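Local coordinates for lovastatin nonaketide synthase, polyketide synthase component (Aspergillus terreus, PDB 7CPX), which assembles the dihydromonacolin L skeleton of lovastatin from nine malonyl-CoA units, using NADPH and S-adenosylmethionine while the chain stays tethered to a carrier domain, at residues A[574-579]-A[880-885]; A[581-586]-A[639-644]; A[1828-1833]-A[2139-2144]; A[1836-1841]-A[1849-1854]. The protein carries 2 engineered substitutions. One frame throughout, in Å; residues are numbered along the deposited sequence.

Interaction 1. Residues A[574-579]-A[880-885]; sequences LKNLIE and GKNDLD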
# COMPACT_ATOMS: atom_id res chain seq x y z
N LEU A 574 -42.74 -70.03 -8.91
CA LEU A 574 -41.81 -70.51 -7.89
C LEU A 574 -40.78 -71.48 -8.43
O LEU A 574 -40.02 -72.05 -7.64
CB LEU A 574 -42.53 -71.19 -6.72
CG LEU A 574 -43.50 -70.37 -5.87
CD1 LEU A 574 -43.92 -71.17 -4.64
CD2 LEU A 574 -42.89 -69.04 -5.45
N LYS A 575 -40.71 -71.69 -9.75
CA LYS A 575 -39.75 -72.65 -10.29
C LYS A 575 -38.32 -72.23 -9.96
O LYS A 575 -37.49 -73.06 -9.58
CB LYS A 575 -39.94 -72.78 -11.80
CG LYS A 575 -39.67 -71.51 -12.58
CD LYS A 575 -39.98 -71.69 -14.06
CE LYS A 575 -39.60 -70.46 -14.86
NZ LYS A 575 -40.38 -69.26 -14.45
N ASN A 576 -38.02 -70.94 -10.09
CA ASN A 576 -36.67 -70.46 -9.78
C ASN A 576 -36.46 -70.37 -8.27
O ASN A 576 -35.38 -70.71 -7.77
CB ASN A 576 -36.43 -69.11 -10.45
CG ASN A 576 -36.80 -69.11 -11.91
OD1 ASN A 576 -37.66 -68.34 -12.35
ND2 ASN A 576 -36.15 -69.97 -12.69
N LEU A 577 -37.48 -69.92 -7.53
CA LEU A 577 -37.35 -69.84 -6.08
C LEU A 577 -37.12 -71.21 -5.47
O LEU A 577 -36.26 -71.38 -4.60
CB LEU A 577 -38.60 -69.19 -5.48
CG LEU A 577 -38.61 -67.66 -5.40
CD1 LEU A 577 -40.02 -67.16 -5.15
CD2 LEU A 577 -37.68 -67.18 -4.30
N ILE A 578 -37.88 -72.21 -5.92
CA ILE A 578 -37.74 -73.56 -5.38
C ILE A 578 -36.37 -74.13 -5.71
O ILE A 578 -35.72 -74.76 -4.87
CB ILE A 578 -38.87 -74.46 -5.89
CG1 ILE A 578 -40.21 -73.98 -5.31
CG2 ILE A 578 -38.60 -75.91 -5.54
CD1 ILE A 578 -41.43 -74.65 -5.92
N GLU A 579 -35.90 -73.92 -6.94
CA GLU A 579 -34.65 -74.49 -7.42
C GLU A 579 -33.45 -73.61 -7.12
O GLU A 579 -32.35 -73.91 -7.59
CB GLU A 579 -34.74 -74.77 -8.92
CG GLU A 579 -35.75 -75.84 -9.29
CD GLU A 579 -35.36 -77.21 -8.78
OE1 GLU A 579 -34.22 -77.37 -8.29
OE2 GLU A 579 -36.19 -78.14 -8.87
N GLY A 880 -44.67 -64.25 -15.74
CA GLY A 880 -43.61 -64.83 -16.55
C GLY A 880 -42.22 -64.35 -16.22
O GLY A 880 -41.29 -64.67 -16.97
N LYS A 881 -42.04 -63.60 -15.15
CA LYS A 881 -40.72 -63.09 -14.78
C LYS A 881 -40.03 -64.04 -13.80
O LYS A 881 -40.65 -64.93 -13.21
CB LYS A 881 -40.84 -61.70 -14.16
CG LYS A 881 -41.76 -60.75 -14.92
CD LYS A 881 -41.44 -60.71 -16.40
CE LYS A 881 -42.30 -59.68 -17.12
NZ LYS A 881 -42.33 -59.91 -18.59
N ASN A 882 -38.73 -63.85 -13.65
CA ASN A 882 -37.95 -64.68 -12.74
C ASN A 882 -38.45 -64.50 -11.31
O ASN A 882 -38.70 -63.38 -10.85
CB ASN A 882 -36.47 -64.32 -12.83
CG ASN A 882 -35.62 -65.11 -11.86
OD1 ASN A 882 -35.57 -64.80 -10.66
ND2 ASN A 882 -34.93 -66.13 -12.36
N ASP A 883 -38.61 -65.63 -10.60
CA ASP A 883 -39.14 -65.58 -9.24
C ASP A 883 -38.21 -64.82 -8.31
O ASP A 883 -38.65 -63.96 -7.53
CB ASP A 883 -39.38 -67.00 -8.73
CG ASP A 883 -40.26 -67.81 -9.67
OD1 ASP A 883 -41.20 -67.24 -10.26
OD2 ASP A 883 -40.01 -69.03 -9.81
N LEU A 884 -36.91 -65.12 -8.37
CA LEU A 884 -35.95 -64.39 -7.54
C LEU A 884 -36.00 -62.91 -7.86
O LEU A 884 -36.02 -62.07 -6.96
CB LEU A 884 -34.53 -64.93 -7.75
CG LEU A 884 -34.23 -66.41 -7.53
CD1 LEU A 884 -35.21 -67.04 -6.56
CD2 LEU A 884 -34.22 -67.15 -8.86
N ASP A 885 -36.02 -62.57 -9.15
CA ASP A 885 -36.08 -61.17 -9.54
C ASP A 885 -37.38 -60.53 -9.07
O ASP A 885 -37.38 -59.38 -8.62
CB ASP A 885 -35.94 -61.03 -11.05
CG ASP A 885 -34.61 -61.56 -11.56
OD1 ASP A 885 -33.81 -62.06 -10.74
OD2 ASP A 885 -34.37 -61.49 -12.79

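Interaction 2. Residues A[581-586]-A[639-644]; sequences SPYVRN and VRLLEA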
# COMPACT_ATOMS: atom_id res chain seq x y z
N SER A 581 -33.46 -71.61 -3.74
CA SER A 581 -33.46 -71.29 -2.31
C SER A 581 -33.73 -72.54 -1.50
O SER A 581 -34.85 -73.09 -1.56
CB SER A 581 -34.51 -70.22 -2.01
OG SER A 581 -34.59 -69.97 -0.62
N PRO A 582 -32.77 -73.05 -0.72
CA PRO A 582 -33.07 -74.21 0.14
C PRO A 582 -34.16 -73.94 1.15
O PRO A 582 -34.87 -74.87 1.55
CB PRO A 582 -31.72 -74.51 0.81
CG PRO A 582 -30.96 -73.24 0.74
CD PRO A 582 -31.38 -72.58 -0.54
N TYR A 583 -34.31 -72.69 1.60
CA TYR A 583 -35.41 -72.35 2.51
C TYR A 583 -36.75 -72.56 1.83
O TYR A 583 -37.68 -73.13 2.42
CB TYR A 583 -35.25 -70.91 2.97
CG TYR A 583 -36.33 -70.42 3.92
CD1 TYR A 583 -36.42 -70.92 5.21
CD2 TYR A 583 -37.24 -69.45 3.52
CE1 TYR A 583 -37.40 -70.48 6.07
CE2 TYR A 583 -38.22 -69.00 4.38
CZ TYR A 583 -38.30 -69.51 5.65
OH TYR A 583 -39.27 -69.06 6.51
N VAL A 584 -36.87 -72.13 0.57
CA VAL A 584 -38.10 -72.37 -0.19
C VAL A 584 -38.29 -73.86 -0.41
O VAL A 584 -39.43 -74.35 -0.42
CB VAL A 584 -38.06 -71.59 -1.52
CG1 VAL A 584 -39.27 -71.94 -2.37
CG2 VAL A 584 -38.01 -70.10 -1.25
N ARG A 585 -37.20 -74.61 -0.60
CA ARG A 585 -37.32 -76.05 -0.76
C ARG A 585 -37.85 -76.71 0.51
O ARG A 585 -38.68 -77.62 0.44
CB ARG A 585 -35.97 -76.65 -1.15
CG ARG A 585 -36.06 -78.06 -1.70
CD ARG A 585 -34.69 -78.60 -2.08
NE ARG A 585 -34.00 -77.73 -3.02
CZ ARG A 585 -34.19 -77.74 -4.34
NH1 ARG A 585 -35.07 -78.55 -4.90
NH2 ARG A 585 -33.49 -76.91 -5.10
N ASN A 586 -37.39 -76.26 1.68
CA ASN A 586 -37.91 -76.79 2.94
C ASN A 586 -39.38 -76.42 3.11
O ASN A 586 -40.18 -77.24 3.59
CB ASN A 586 -37.09 -76.26 4.11
CG ASN A 586 -35.65 -76.73 4.06
OD1 ASN A 586 -35.33 -77.76 3.47
ND2 ASN A 586 -34.76 -75.97 4.69
N VAL A 639 -45.53 -65.10 1.42
CA VAL A 639 -45.83 -64.46 2.70
C VAL A 639 -44.85 -64.95 3.77
O VAL A 639 -44.46 -64.18 4.65
CB VAL A 639 -47.29 -64.71 3.10
CG1 VAL A 639 -47.53 -66.17 3.42
CG2 VAL A 639 -47.68 -63.83 4.29
N ARG A 640 -44.45 -66.22 3.72
CA ARG A 640 -43.45 -66.70 4.66
C ARG A 640 -42.12 -65.98 4.45
O ARG A 640 -41.45 -65.62 5.42
CB ARG A 640 -43.26 -68.21 4.51
CG ARG A 640 -44.37 -69.03 5.15
CD ARG A 640 -43.96 -70.48 5.35
NE ARG A 640 -42.85 -70.61 6.29
CZ ARG A 640 -42.36 -71.77 6.71
NH1 ARG A 640 -42.85 -72.92 6.30
NH2 ARG A 640 -41.34 -71.76 7.57
N LEU A 641 -41.74 -65.76 3.19
CA LEU A 641 -40.52 -65.00 2.92
C LEU A 641 -40.64 -63.57 3.44
O LEU A 641 -39.70 -63.04 4.04
CB LEU A 641 -40.23 -65.00 1.42
CG LEU A 641 -39.81 -66.33 0.81
CD1 LEU A 641 -39.83 -66.25 -0.71
CD2 LEU A 641 -38.43 -66.74 1.30
N LEU A 642 -41.79 -62.94 3.21
CA LEU A 642 -41.98 -61.56 3.67
C LEU A 642 -41.91 -61.48 5.19
O LEU A 642 -41.30 -60.55 5.74
CB LEU A 642 -43.32 -61.03 3.16
CG LEU A 642 -43.41 -60.88 1.64
CD1 LEU A 642 -44.85 -60.71 1.18
CD2 LEU A 642 -42.56 -59.71 1.16
N GLU A 643 -42.53 -62.43 5.89
CA GLU A 643 -42.44 -62.46 7.34
C GLU A 643 -41.02 -62.74 7.81
O GLU A 643 -40.60 -62.23 8.85
CB GLU A 643 -43.41 -63.50 7.91
CG GLU A 643 -44.87 -63.14 7.72
CD GLU A 643 -45.81 -64.17 8.33
OE1 GLU A 643 -45.31 -65.20 8.83
OE2 GLU A 643 -47.04 -63.95 8.30
N ALA A 644 -40.28 -63.56 7.06
CA ALA A 644 -38.87 -63.76 7.37
C ALA A 644 -38.10 -62.45 7.33
O ALA A 644 -37.15 -62.26 8.09
CB ALA A 644 -38.25 -64.77 6.40

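Interaction 3. Residues A[1828-1833]-A[2139-2144]; sequences YEMIDS and TLPTRV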
# COMPACT_ATOMS: atom_id res chain seq x y z
N TYR A 1828 30.34 32.17 10.07
CA TYR A 1828 29.90 33.54 10.31
C TYR A 1828 31.03 34.35 10.93
O TYR A 1828 31.71 33.87 11.84
CB TYR A 1828 28.68 33.57 11.24
CG TYR A 1828 27.42 33.03 10.60
CD1 TYR A 1828 26.65 33.82 9.76
CD2 TYR A 1828 27.00 31.73 10.85
CE1 TYR A 1828 25.50 33.33 9.18
CE2 TYR A 1828 25.85 31.23 10.27
CZ TYR A 1828 25.10 32.04 9.44
OH TYR A 1828 23.95 31.55 8.86
N GLU A 1829 31.23 35.56 10.42
CA GLU A 1829 32.24 36.48 10.93
C GLU A 1829 31.61 37.85 11.11
O GLU A 1829 30.71 38.24 10.36
CB GLU A 1829 33.44 36.57 9.99
CG GLU A 1829 34.63 37.32 10.57
CD GLU A 1829 35.82 37.34 9.63
OE1 GLU A 1829 35.72 36.77 8.53
OE2 GLU A 1829 36.86 37.93 10.00
N MET A 1830 32.08 38.59 12.11
CA MET A 1830 31.54 39.92 12.40
C MET A 1830 32.09 40.88 11.36
O MET A 1830 33.23 41.33 11.42
CB MET A 1830 31.92 40.35 13.81
CG MET A 1830 31.11 41.52 14.34
SD MET A 1830 29.94 41.05 15.63
CE MET A 1830 28.92 39.87 14.77
N ILE A 1831 31.25 41.20 10.37
CA ILE A 1831 31.64 42.04 9.24
C ILE A 1831 30.78 43.30 9.25
O ILE A 1831 29.60 43.26 9.59
CB ILE A 1831 31.50 41.28 7.91
CG1 ILE A 1831 32.45 40.08 7.88
CG2 ILE A 1831 31.77 42.22 6.74
CD1 ILE A 1831 32.39 39.27 6.61
N ASP A 1832 31.40 44.42 8.88
CA ASP A 1832 30.71 45.71 8.81
C ASP A 1832 30.25 45.91 7.37
O ASP A 1832 31.04 46.29 6.50
CB ASP A 1832 31.63 46.83 9.26
CG ASP A 1832 30.97 48.20 9.21
OD1 ASP A 1832 29.77 48.26 8.86
OD2 ASP A 1832 31.64 49.20 9.51
N SER A 1833 28.96 45.67 7.12
CA SER A 1833 28.43 45.81 5.77
C SER A 1833 28.44 47.25 5.28
O SER A 1833 28.38 47.48 4.07
CB SER A 1833 27.00 45.26 5.71
OG SER A 1833 26.17 45.89 6.67
N THR A 2139 27.64 46.38 11.56
CA THR A 2139 28.49 45.30 12.07
C THR A 2139 27.59 44.14 12.47
O THR A 2139 26.92 44.18 13.50
CB THR A 2139 29.33 45.79 13.24
OG1 THR A 2139 30.18 46.87 12.81
CG2 THR A 2139 30.19 44.66 13.78
N LEU A 2140 27.57 43.10 11.65
CA LEU A 2140 26.63 42.00 11.78
C LEU A 2140 27.36 40.69 11.56
O LEU A 2140 28.44 40.66 10.96
CB LEU A 2140 25.49 42.13 10.77
CG LEU A 2140 24.64 43.39 10.90
CD1 LEU A 2140 23.85 43.63 9.62
CD2 LEU A 2140 23.71 43.29 12.09
N PRO A 2141 26.80 39.58 12.05
CA PRO A 2141 27.36 38.26 11.70
C PRO A 2141 27.03 37.89 10.26
O PRO A 2141 25.90 37.53 9.94
CB PRO A 2141 26.68 37.32 12.69
CG PRO A 2141 25.38 37.99 13.00
CD PRO A 2141 25.66 39.46 12.97
N THR A 2142 28.03 37.99 9.39
CA THR A 2142 27.88 37.75 7.97
C THR A 2142 28.46 36.39 7.61
O THR A 2142 29.53 36.02 8.11
CB THR A 2142 28.58 38.85 7.17
OG1 THR A 2142 28.02 40.12 7.51
CG2 THR A 2142 28.43 38.62 5.68
N ARG A 2143 27.75 35.65 6.77
CA ARG A 2143 28.17 34.31 6.37
C ARG A 2143 29.38 34.42 5.46
O ARG A 2143 29.27 34.83 4.31
CB ARG A 2143 27.02 33.59 5.68
CG ARG A 2143 27.32 32.15 5.30
CD ARG A 2143 26.04 31.38 5.03
NE ARG A 2143 26.29 30.05 4.50
CZ ARG A 2143 25.34 29.15 4.27
NH1 ARG A 2143 24.07 29.40 4.54
NH2 ARG A 2143 25.68 27.96 3.77
N VAL A 2144 30.55 34.04 5.98
CA VAL A 2144 31.81 34.21 5.27
C VAL A 2144 31.71 33.58 3.88
O VAL A 2144 30.98 32.60 3.68
CB VAL A 2144 32.98 33.60 6.06
CG1 VAL A 2144 34.27 33.78 5.30
CG2 VAL A 2144 33.07 34.23 7.43

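Interaction 4. Residues A[1836-1841]-A[1849-1854]; sequences APVALQ and YFLESA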
# COMPACT_ATOMS: atom_id res chain seq x y z
N ALA A 1836 32.25 47.25 4.27
CA ALA A 1836 32.69 46.04 3.60
C ALA A 1836 31.56 45.48 2.74
O ALA A 1836 30.43 45.39 3.23
CB ALA A 1836 33.14 44.99 4.62
N PRO A 1837 31.81 45.11 1.49
CA PRO A 1837 30.73 44.57 0.66
C PRO A 1837 30.11 43.33 1.28
O PRO A 1837 30.79 42.33 1.52
CB PRO A 1837 31.42 44.25 -0.67
CG PRO A 1837 32.62 45.13 -0.70
CD PRO A 1837 33.07 45.25 0.73
N VAL A 1838 28.81 43.41 1.56
CA VAL A 1838 28.05 42.30 2.10
C VAL A 1838 26.82 42.10 1.22
O VAL A 1838 26.00 43.01 1.09
CB VAL A 1838 27.63 42.55 3.56
CG1 VAL A 1838 26.66 41.48 4.02
CG2 VAL A 1838 28.85 42.58 4.45
N ALA A 1839 26.70 40.91 0.65
CA ALA A 1839 25.61 40.58 -0.26
C ALA A 1839 24.55 39.77 0.45
O ALA A 1839 24.85 38.82 1.19
CB ALA A 1839 26.13 39.81 -1.47
N LEU A 1840 23.29 40.14 0.23
CA LEU A 1840 22.15 39.38 0.75
C LEU A 1840 21.89 38.24 -0.21
O LEU A 1840 21.00 38.28 -1.06
CB LEU A 1840 20.94 40.29 0.91
CG LEU A 1840 19.67 39.70 1.54
CD1 LEU A 1840 20.00 38.65 2.58
CD2 LEU A 1840 18.87 40.82 2.16
N GLN A 1841 22.70 37.19 -0.08
CA GLN A 1841 22.74 36.10 -1.04
C GLN A 1841 21.69 35.05 -0.73
O GLN A 1841 21.45 34.72 0.44
CB GLN A 1841 24.13 35.46 -1.05
CG GLN A 1841 24.33 34.39 -2.11
CD GLN A 1841 24.36 34.95 -3.51
OE1 GLN A 1841 23.34 35.03 -4.19
NE2 GLN A 1841 25.54 35.35 -3.95
N TYR A 1849 17.44 33.43 2.47
CA TYR A 1849 18.46 34.44 2.21
C TYR A 1849 19.33 34.63 3.44
O TYR A 1849 18.87 34.48 4.58
CB TYR A 1849 17.82 35.78 1.82
CG TYR A 1849 17.06 35.74 0.52
CD1 TYR A 1849 17.69 36.00 -0.69
CD2 TYR A 1849 15.70 35.46 0.49
CE1 TYR A 1849 17.00 35.97 -1.88
CE2 TYR A 1849 15.00 35.43 -0.70
CZ TYR A 1849 15.65 35.69 -1.88
OH TYR A 1849 14.96 35.66 -3.07
N PHE A 1850 20.59 34.97 3.21
CA PHE A 1850 21.53 35.21 4.30
C PHE A 1850 22.55 36.24 3.86
O PHE A 1850 22.87 36.36 2.67
CB PHE A 1850 22.24 33.92 4.72
CG PHE A 1850 22.87 33.17 3.58
CD1 PHE A 1850 24.01 33.66 2.96
CD2 PHE A 1850 22.34 31.98 3.14
CE1 PHE A 1850 24.59 32.97 1.92
CE2 PHE A 1850 22.91 31.29 2.10
CZ PHE A 1850 24.04 31.78 1.49
N LEU A 1851 23.07 36.99 4.83
CA LEU A 1851 24.15 37.93 4.56
C LEU A 1851 25.46 37.16 4.41
O LEU A 1851 25.78 36.30 5.23
CB LEU A 1851 24.25 38.95 5.69
CG LEU A 1851 23.02 39.81 5.93
CD1 LEU A 1851 23.17 40.64 7.19
CD2 LEU A 1851 22.75 40.70 4.73
N GLU A 1852 26.21 37.48 3.36
CA GLU A 1852 27.50 36.85 3.14
C GLU A 1852 28.50 37.91 2.68
O GLU A 1852 28.13 38.98 2.21
CB GLU A 1852 27.42 35.73 2.10
CG GLU A 1852 27.10 36.19 0.69
CD GLU A 1852 27.20 35.07 -0.32
OE1 GLU A 1852 27.36 33.90 0.10
OE2 GLU A 1852 27.13 35.35 -1.54
N SER A 1853 29.78 37.60 2.85
CA SER A 1853 30.82 38.52 2.43
C SER A 1853 30.88 38.59 0.91
O SER A 1853 31.00 37.57 0.23
CB SER A 1853 32.18 38.09 2.99
OG SER A 1853 33.20 38.99 2.60
N ALA A 1854 30.79 39.81 0.37
CA ALA A 1854 30.81 40.04 -1.06
C ALA A 1854 32.15 40.61 -1.53
O ALA A 1854 32.23 41.13 -2.65
CB ALA A 1854 29.68 40.98 -1.46

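Interaction 1. Residues A[574-579]-A[880-885]
The carboxylate of D883 faces the first turn of helix 575-578, and its OD2 takes the amide hydrogen of N576 at 2.8 Å with an N-H...O angle of 143°. The donor meets OD2 on the anti side of the carboxylate, 22° out of its plane. An acid suits this spot because backbone N-H groups gather at a helix start, where positive polarity would probably stabilise its charge. N576 answers weakly: its OD1 lies 3.4 Å from D883 N. That side chain also brings its amide almost parallel to that of N882, with OD1 3.5 Å from N882 ND2, while its own ND2 bonds weakly to E615. Both segments belong to the malonyl-CoA:ACP transacylase domain, and N882 is the N-cap of helix 883-898, its OD1 accepting from D885 N at 2.7 Å. The starts of two helices, some 300 residues apart in the chain, meet here. Beside the polar groups lies the leucine packing. L577 sets CG 3.5 Å from D883 CB and slides past L884 in the opposite direction, CD2 reaching L884 CD1 at 3.4 Å. The other branch of L884, CD2, rests against N576 CB, also at 3.4 Å. K575 NZ, near the acid, bonds instead to G572 O.

Interaction 2. Residues A[581-586]-A[639-644]
Y583 and L641 make the apolar heart of this contact. L641 CD2 lies in the plane of the tyrosine ring, at its edge, 3.7 Å from CD2 and 3.8 Å from CE2 of Y583. The same methyl also receives V584 CG2 at 4.2 Å, so one leucine branch serves two neighbouring residues of the facing helix. A further methyl, A644 CB, stands 4.4 Å from Y583 OH. Y583 has CG anti to its backbone N (chi1 180°), and its phenol spans toward helix 639-644; a large side chain fits, since the short axes stay 11.5 Å apart and cross at 127°. The polar approach is looser. Y583 OH ends 3.6 Å from R640 NH2, with ring and guanidinium planes 82° apart. Within the first segment S581 is the N-cap of helix 582-596, its OG accepting weakly from V584 N. Both helices belong to the malonyl-CoA:ACP transacylase domain; A911 and V912 pack on Y583, and F887 of helix 883-898 touches L641. Because the two segments meet through methyls, a ring edge and a hydroxyl merely near a guanidinium, their pairing depends on the fit of side-chain shapes rather than on directed polar bonds.

Interaction 3. Residues A[1828-1833]-A[2139-2144]
Y1828 to D1832 and T2139 to R2143 pair as a two-stranded antiparallel sheet that brings the opening residues of the ketoreductase domain against chain from some 300 residues earlier. Four backbone bonds of 2.9 Å hold it: E1829 and T2142 exchange N-H and C=O in both directions, and I1831 and L2140 do likewise, all nearly straight. P2141, which has no amide hydrogen to give, stands opposite M1830 in a non-hydrogen-bonded pair, so its ring costs the sheet no bond. The two strands bracket the intervening part of the chain, consistent with megasynthases in which an enoylreductase-like region is inserted between the structural and the catalytic parts of the ketoreductase. On the face carrying Y1828, M1830 and D1832, the methionine has CG anti to its backbone N (chi1 -164°) and then bends, and CE lies 3.7 Å from P2141 CD. The side chains of M1830 and T2139 cross at about a right angle, M1830 CG lying 3.3 Å from T2139 CG2. Those of Y1828 and R2143 are set obliquely, Y1828 CE1 being 3.8 Å from R2143 CB. On the other face I1831 meets T2142, CD1 to CB at 3.9 Å, and branched residues such as these suit extended backbone. V2144 CG2 touches E1829 CB at 3.5 Å. D1832 forms a salt bridge with R1835, and T2139 OG1 bonds to S2135 O.

Interaction 4. Residues A[1836-1841]-A[1849-1854]
E1852 and Q1841 join side chains across an antiparallel β hairpin, in which the axes of 1838-1841 and 1849-1853 lie at 157°. From CB, which lies at the edge of the F1850 ring, the glutamate steps to CG, placed between its backbone N and carbonyl carbon (chi1 67°). That torsion brings CG within 3.5 Å of A1839 O and the same distance of Q1841 CB. Beyond CG the chain is extended, and the carboxyl carbon CD lies against CB and CG of the glutamine. At the tip OE2 accepts from Q1841 NE2 at 2.9 Å, met on the syn side; the carboxylate stands almost square to the amide plane. Q1841 bends at chi2 (70°), and NE2 beyond it meets OE2. OE2 also forms a salt bridge with R2145, so a buried carboxylate is answered by both an amide and a cation, which probably keeps it ionised. The backbone follows hairpin pairing: A1839 and E1852 bond in both directions, F1850 N gives to Q1841 O, the reverse bond is weak, and A1854 N reaches P1837 O at 2.8 Å from above the carbonyl plane. Small alanines permit a close approach, A1839 CB to A1854 CB at 3.7 Å. The side chains of V1838, L1840 and L1851 make an apolar patch on the face they share with S1853: L1840 CD1 touches L1851 CD2 at 4.0 Å, and F2114 and C2111 of helix 2111-2117 pack on these leucines. Q1841 O sits 3.6 Å above the F1850 ring, over its centre.

Interactions 1 and 2 share the transacylase domain, their centres about 12 Å apart, and I578 packs on V584 between them while E579 and R585 form a weak, long ion pair. Both are helix contacts, but interaction 1 combines polar bonds at two helix starts with leucine packing, whereas interaction 2 is mainly apolar and more buried. Interactions 3 and 4 lie about 126 to 129 Å away, centre to centre, and rely on strand pairing. They too touch: the N-H of R2143 probably bonds to L1851 O, and its O probably accepts from S1853 N. Interaction 4 is buried and encloses a carboxylate bonded to an amide and paired with R2145, while interaction 3 has exposed residues such as Y1828, M1830 and P2141.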